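Local coordinates for nuclear polyadenylated RNA-binding protein NAB2 (Saccharomyces cerevisiae, PDB 2V75), which binds poly(A) tails of messenger RNAs, shielding them from exosome degradation, and acts in tail-length control and in nuclear export, the latter requiring its N-terminal domain, at residues F24-L38 with V49-R61. Residues are numbered along the deposited sequence; the frame is centred on the assembly and turned at random.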
loop_
_atom_site.group_PDB
_atom_site.type_symbol
_atom_site.label_atom_id
_atom_site.label_comp_id
_atom_site.label_asym_id
_atom_site.label_seq_id
_atom_site.Cartn_x
_atom_site.Cartn_y
_atom_site.Cartn_z
ATOM N N PHE A 24 -3.115 10.000 9.549
ATOM C CA PHE A 24 -3.911 8.994 8.894
ATOM C C PHE A 24 -4.883 8.366 9.880
ATOM O O PHE A 24 -4.463 7.652 10.794
ATOM C CB PHE A 24 -3.002 7.926 8.320
ATOM C CG PHE A 24 -3.715 6.968 7.431
ATOM C CD1 PHE A 24 -3.902 7.245 6.095
ATOM C CD2 PHE A 24 -4.206 5.793 7.942
ATOM C CE1 PHE A 24 -4.576 6.377 5.298
ATOM C CE2 PHE A 24 -4.879 4.929 7.158
ATOM C CZ PHE A 24 -5.077 5.213 5.845
ATOM N N ASN A 25 -6.173 8.610 9.676
ATOM C CA ASN A 25 -7.182 8.262 10.684
ATOM C C ASN A 25 -7.978 6.967 10.433
ATOM O O ASN A 25 -8.732 6.498 11.294
ATOM C CB ASN A 25 -8.126 9.461 10.913
ATOM C CG ASN A 25 -9.431 9.372 10.134
ATOM O OD1 ASN A 25 -9.439 9.185 8.919
ATOM N ND2 ASN A 25 -10.551 9.550 10.840
ATOM N N GLU A 26 -7.758 6.361 9.275
ATOM C CA GLU A 26 -8.618 5.297 8.786
ATOM C C GLU A 26 -8.156 3.934 9.305
ATOM O O GLU A 26 -7.047 3.786 9.791
ATOM C CB GLU A 26 -8.593 5.345 7.258
ATOM C CG GLU A 26 -9.003 6.709 6.670
ATOM C CD GLU A 26 -10.506 6.819 6.493
ATOM O OE1 GLU A 26 -11.239 6.078 7.194
ATOM O OE2 GLU A 26 -10.939 7.630 5.646
ATOM N N ASP A 27 -8.999 2.914 9.184
ATOM C CA ASP A 27 -8.673 1.578 9.661
ATOM C C ASP A 27 -7.568 1.054 8.758
ATOM O O ASP A 27 -7.811 0.796 7.563
ATOM C CB ASP A 27 -9.970 0.768 9.566
ATOM C CG ASP A 27 -9.834 -0.656 10.026
ATOM O OD1 ASP A 27 -8.770 -1.291 9.876
ATOM O OD2 ASP A 27 -10.847 -1.175 10.522
ATOM N N ILE A 28 -6.347 0.907 9.308
ATOM C CA ILE A 28 -5.183 0.569 8.480
ATOM C C ILE A 28 -5.330 -0.833 7.896
ATOM O O ILE A 28 -5.073 -1.007 6.726
ATOM C CB ILE A 28 -3.877 0.709 9.280
ATOM C CG1 ILE A 28 -3.531 2.189 9.430
ATOM C CG2 ILE A 28 -2.725 -0.008 8.621
ATOM C CD1 ILE A 28 -2.421 2.400 10.519
ATOM N N LYS A 29 -5.773 -1.789 8.700
ATOM C CA LYS A 29 -5.833 -3.195 8.303
ATOM C C LYS A 29 -6.815 -3.284 7.130
ATOM O O LYS A 29 -6.553 -3.953 6.130
ATOM C CB LYS A 29 -6.288 -4.042 9.464
ATOM C CG LYS A 29 -6.182 -5.543 9.236
ATOM C CD LYS A 29 -6.533 -6.374 10.489
ATOM C CE LYS A 29 -5.341 -6.531 11.435
ATOM N NZ LYS A 29 -4.121 -6.970 10.694
ATOM N N TYR A 30 -7.920 -2.554 7.233
ATOM C CA TYR A 30 -8.926 -2.599 6.160
ATOM C C TYR A 30 -8.428 -1.946 4.894
ATOM O O TYR A 30 -8.571 -2.546 3.817
ATOM C CB TYR A 30 -10.204 -1.891 6.577
ATOM C CG TYR A 30 -11.251 -1.828 5.474
ATOM C CD1 TYR A 30 -11.932 -2.964 5.093
ATOM C CD2 TYR A 30 -11.575 -0.637 4.834
ATOM C CE1 TYR A 30 -12.921 -2.909 4.105
ATOM C CE2 TYR A 30 -12.558 -0.580 3.822
ATOM C CZ TYR A 30 -13.209 -1.738 3.457
ATOM O OH TYR A 30 -14.222 -1.730 2.505
ATOM N N VAL A 31 -7.874 -0.732 5.007
ATOM C CA VAL A 31 -7.300 -0.026 3.835
ATOM C C VAL A 31 -6.229 -0.927 3.178
ATOM O O VAL A 31 -6.211 -1.091 1.950
ATOM C CB VAL A 31 -6.765 1.377 4.171
ATOM C CG1 VAL A 31 -6.071 2.042 2.952
ATOM C CG2 VAL A 31 -7.865 2.296 4.740
ATOM N N ALA A 32 -5.366 -1.551 3.964
ATOM C CA ALA A 32 -4.353 -2.442 3.406
ATOM C C ALA A 32 -5.002 -3.619 2.663
ATOM O O ALA A 32 -4.602 -3.994 1.549
ATOM C CB ALA A 32 -3.422 -2.951 4.519
ATOM N N GLU A 33 -6.047 -4.191 3.234
ATOM C CA GLU A 33 -6.716 -5.313 2.577
ATOM C C GLU A 33 -7.356 -4.856 1.273
ATOM O O GLU A 33 -7.369 -5.603 0.284
ATOM C CB GLU A 33 -7.762 -5.909 3.500
ATOM C CG GLU A 33 -7.147 -6.780 4.598
ATOM C CD GLU A 33 -7.286 -8.276 4.324
ATOM O OE1 GLU A 33 -7.773 -8.658 3.230
ATOM O OE2 GLU A 33 -6.943 -9.070 5.235
ATOM N N TYR A 34 -7.941 -3.669 1.301
ATOM C CA TYR A 34 -8.666 -3.184 0.130
ATOM C C TYR A 34 -7.639 -2.923 -0.975
ATOM O O TYR A 34 -7.858 -3.295 -2.132
ATOM C CB TYR A 34 -9.403 -1.889 0.421
ATOM C CG TYR A 34 -10.564 -1.625 -0.483
ATOM C CD1 TYR A 34 -11.825 -2.052 -0.173
ATOM C CD2 TYR A 34 -10.401 -0.984 -1.686
ATOM C CE1 TYR A 34 -12.906 -1.817 -1.034
ATOM C CE2 TYR A 34 -11.457 -0.769 -2.532
ATOM C CZ TYR A 34 -12.703 -1.194 -2.231
ATOM O OH TYR A 34 -13.687 -0.912 -3.170
ATOM N N ILE A 35 -6.533 -2.296 -0.618
ATOM C CA ILE A 35 -5.461 -2.035 -1.583
ATOM C C ILE A 35 -4.937 -3.308 -2.254
ATOM O O ILE A 35 -4.854 -3.408 -3.480
ATOM C CB ILE A 35 -4.322 -1.183 -0.986
ATOM C CG1 ILE A 35 -4.840 0.239 -0.699
ATOM C CG2 ILE A 35 -3.081 -1.228 -1.927
ATOM C CD1 ILE A 35 -3.789 1.120 0.002
ATOM N N VAL A 36 -4.682 -4.326 -1.458
ATOM C CA VAL A 36 -4.185 -5.565 -1.995
ATOM C C VAL A 36 -5.219 -6.276 -2.843
ATOM O O VAL A 36 -4.865 -6.865 -3.847
ATOM C CB VAL A 36 -3.655 -6.422 -0.855
ATOM C CG1 VAL A 36 -3.387 -7.859 -1.322
ATOM C CG2 VAL A 36 -2.439 -5.700 -0.255
ATOM N N LEU A 37 -6.501 -6.192 -2.483
ATOM C CA LEU A 37 -7.573 -6.700 -3.320
ATOM C C LEU A 37 -7.537 -6.036 -4.705
ATOM O O LEU A 37 -7.717 -6.739 -5.725
ATOM C CB LEU A 37 -8.940 -6.434 -2.668
ATOM C CG LEU A 37 -10.194 -6.767 -3.468
ATOM C CD1 LEU A 37 -10.397 -8.261 -3.596
ATOM C CD2 LEU A 37 -11.433 -6.144 -2.826
ATOM N N LEU A 38 -7.369 -4.719 -4.726
ATOM C CA LEU A 38 -7.394 -3.966 -5.998
ATOM C C LEU A 38 -6.171 -4.361 -6.845
ATOM O O LEU A 38 -6.285 -4.566 -8.032
ATOM C CB LEU A 38 -7.396 -2.467 -5.714
ATOM C CG LEU A 38 -8.729 -1.948 -5.137
ATOM C CD1 LEU A 38 -8.575 -0.514 -4.656
ATOM C CD2 LEU A 38 -9.844 -2.166 -6.165
ATOM N N VAL A 49 -5.687 4.144 -7.366
ATOM C CA VAL A 49 -5.715 5.427 -6.646
ATOM C C VAL A 49 -7.106 6.049 -6.706
ATOM O O VAL A 49 -7.695 6.429 -5.677
ATOM C CB VAL A 49 -4.640 6.364 -7.179
ATOM C CG1 VAL A 49 -4.726 7.739 -6.482
ATOM C CG2 VAL A 49 -3.265 5.750 -6.888
ATOM N N ASP A 50 -7.651 6.064 -7.908
ATOM C CA ASP A 50 -9.042 6.476 -8.129
ATOM C C ASP A 50 -10.032 5.815 -7.154
ATOM O O ASP A 50 -10.843 6.509 -6.550
ATOM C CB ASP A 50 -9.480 6.138 -9.552
ATOM C CG ASP A 50 -8.967 7.100 -10.563
ATOM O OD1 ASP A 50 -8.448 8.165 -10.147
ATOM O OD2 ASP A 50 -9.123 6.790 -11.776
ATOM N N GLU A 51 -9.970 4.489 -7.002
ATOM C CA GLU A 51 -10.919 3.755 -6.198
ATOM C C GLU A 51 -10.721 4.151 -4.746
ATOM O O GLU A 51 -11.704 4.398 -4.044
ATOM C CB GLU A 51 -10.814 2.235 -6.417
ATOM C CG GLU A 51 -11.550 1.336 -5.449
ATOM C CD GLU A 51 -12.988 1.029 -5.861
ATOM O OE1 GLU A 51 -13.546 1.829 -6.646
ATOM O OE2 GLU A 51 -13.533 -0.005 -5.400
ATOM N N LEU A 52 -9.479 4.252 -4.287
ATOM C CA LEU A 52 -9.212 4.604 -2.892
ATOM C C LEU A 52 -9.707 6.034 -2.562
ATOM O O LEU A 52 -10.243 6.300 -1.474
ATOM C CB LEU A 52 -7.721 4.498 -2.587
ATOM C CG LEU A 52 -7.122 3.098 -2.648
ATOM C CD1 LEU A 52 -5.532 3.144 -2.615
ATOM C CD2 LEU A 52 -7.735 2.303 -1.566
ATOM N N ALA A 53 -9.481 6.932 -3.501
ATOM C CA ALA A 53 -9.946 8.311 -3.379
ATOM C C ALA A 53 -11.461 8.404 -3.266
ATOM O O ALA A 53 -11.985 9.333 -2.626
ATOM C CB ALA A 53 -9.479 9.161 -4.538
ATOM N N SER A 54 -12.164 7.504 -3.950
ATOM C CA SER A 54 -13.601 7.408 -3.791
ATOM C C SER A 54 -14.054 6.904 -2.408
ATOM O O SER A 54 -15.134 7.207 -1.986
ATOM C CB SER A 54 -14.221 6.570 -4.911
ATOM O OG SER A 54 -14.125 5.189 -4.671
ATOM N N LEU A 55 -13.240 6.117 -1.725
ATOM C CA LEU A 55 -13.556 5.603 -0.399
ATOM C C LEU A 55 -13.124 6.435 0.822
ATOM O O LEU A 55 -13.747 6.373 1.887
ATOM C CB LEU A 55 -12.944 4.216 -0.256
ATOM C CG LEU A 55 -13.956 3.105 -0.589
ATOM C CD1 LEU A 55 -14.242 3.086 -2.082
ATOM C CD2 LEU A 55 -13.348 1.801 -0.108
ATOM N N PHE A 56 -12.064 7.205 0.664
ATOM C CA PHE A 56 -11.405 7.841 1.797
ATOM C C PHE A 56 -11.104 9.310 1.438
ATOM O O PHE A 56 -10.144 9.550 0.745
ATOM C CB PHE A 56 -10.103 7.107 2.094
ATOM C CG PHE A 56 -10.325 5.625 2.340
ATOM C CD1 PHE A 56 -10.981 5.205 3.485
ATOM C CD2 PHE A 56 -9.907 4.698 1.393
ATOM C CE1 PHE A 56 -11.212 3.821 3.717
ATOM C CE2 PHE A 56 -10.163 3.339 1.592
ATOM C CZ PHE A 56 -10.820 2.938 2.733
ATOM N N ASP A 57 -11.944 10.232 1.886
ATOM C CA ASP A 57 -11.743 11.662 1.674
ATOM C C ASP A 57 -10.822 12.335 2.699
ATOM O O ASP A 57 -10.510 13.530 2.572
ATOM C CB ASP A 57 -13.079 12.374 1.594
ATOM C CG ASP A 57 -13.965 12.112 2.796
ATOM O OD1 ASP A 57 -13.478 11.506 3.798
ATOM O OD2 ASP A 57 -15.157 12.496 2.720
ATOM N N SER A 58 -10.373 11.568 3.684
ATOM C CA SER A 58 -9.444 12.025 4.711
ATOM C C SER A 58 -7.967 11.918 4.305
ATOM O O SER A 58 -7.092 12.356 5.057
ATOM C CB SER A 58 -9.702 11.181 5.974
ATOM O OG SER A 58 -9.677 9.782 5.624
ATOM N N VAL A 59 -7.707 11.317 3.141
ATOM C CA VAL A 59 -6.370 11.072 2.614
ATOM C C VAL A 59 -6.283 11.699 1.226
ATOM O O VAL A 59 -7.151 11.476 0.349
ATOM C CB VAL A 59 -6.043 9.579 2.477
ATOM C CG1 VAL A 59 -4.433 9.386 2.317
ATOM C CG2 VAL A 59 -6.659 8.837 3.682
ATOM N N SER A 60 -5.238 12.482 1.038
ATOM C CA SER A 60 -5.028 13.163 -0.244
ATOM C C SER A 60 -4.750 12.166 -1.351
ATOM O O SER A 60 -4.211 11.061 -1.120
ATOM C CB SER A 60 -3.879 14.187 -0.141
ATOM O OG SER A 60 -2.669 13.492 0.052
ATOM N N ARG A 61 -5.072 12.559 -2.583
ATOM C CA ARG A 61 -4.714 11.721 -3.722
ATOM C C ARG A 61 -3.195 11.582 -3.848
ATOM O O ARG A 61 -2.683 10.503 -4.150
ATOM C CB ARG A 61 -5.379 12.258 -4.994
ATOM C CG ARG A 61 -4.997 11.578 -6.190
ATOM C CD ARG A 61 -5.822 12.074 -7.433
ATOM N NE ARG A 61 -5.630 11.023 -8.415
ATOM C CZ ARG A 61 -6.535 10.141 -8.838
ATOM N NH1 ARG A 61 -7.817 10.194 -8.498
ATOM N NH2 ARG A 61 -6.105 9.228 -9.704
HETATM O O HOH W 1 -6.664 10.008 7.068
#
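Segments 24-38 and 49-61 meet as an antiparallel helix pair: helix 28-38 and helix 49-55 have 148° between their N-to-C directions and axes 10.7 Å apart at closest approach, and Ile35 faces Leu52 in the register. They belong to two of the five helices of the all-helical N-terminal domain of Nab2, whose family is placed in a PWI-like clan. Beyond the helices, the loop before one runs beside the loop after the other, bringing Phe24 alongside Val59 and Asn25 alongside Ser58.

Phe56 and Tyr34 are central to the interface. Phe56 is sandwiched: Val31 CG2 packs over one face in a CH-pi contact, 4.0 Å from the ring centroid, while CB of its own neighbour Leu55 covers the opposite face. The edge of Tyr30 meets the Phe56 edge at CZ. On the Tyr34 ring, Leu55 CD2 sits 3.8 Å from the centroid and 17° off the normal. Tyr34 swings its ring away from its own N (chi1 -157°), across to Glu51, whose OE2 takes a very short hydrogen bond from Tyr34 OH (2.4 Å). Deeper, Ile35 CG1 touches Leu52 CD1 at 3.5 Å, and both residues continue onto helix 61-79, at Val67 and at Leu64 and Val68 respectively.

At the loop end, Glu26 bends at chi2, its carboxylate steeply turned to the Phe56 ring; OE2, at that ring's edge, accepts a very short hydrogen bond from Ser58 OG, 2.5 Å away.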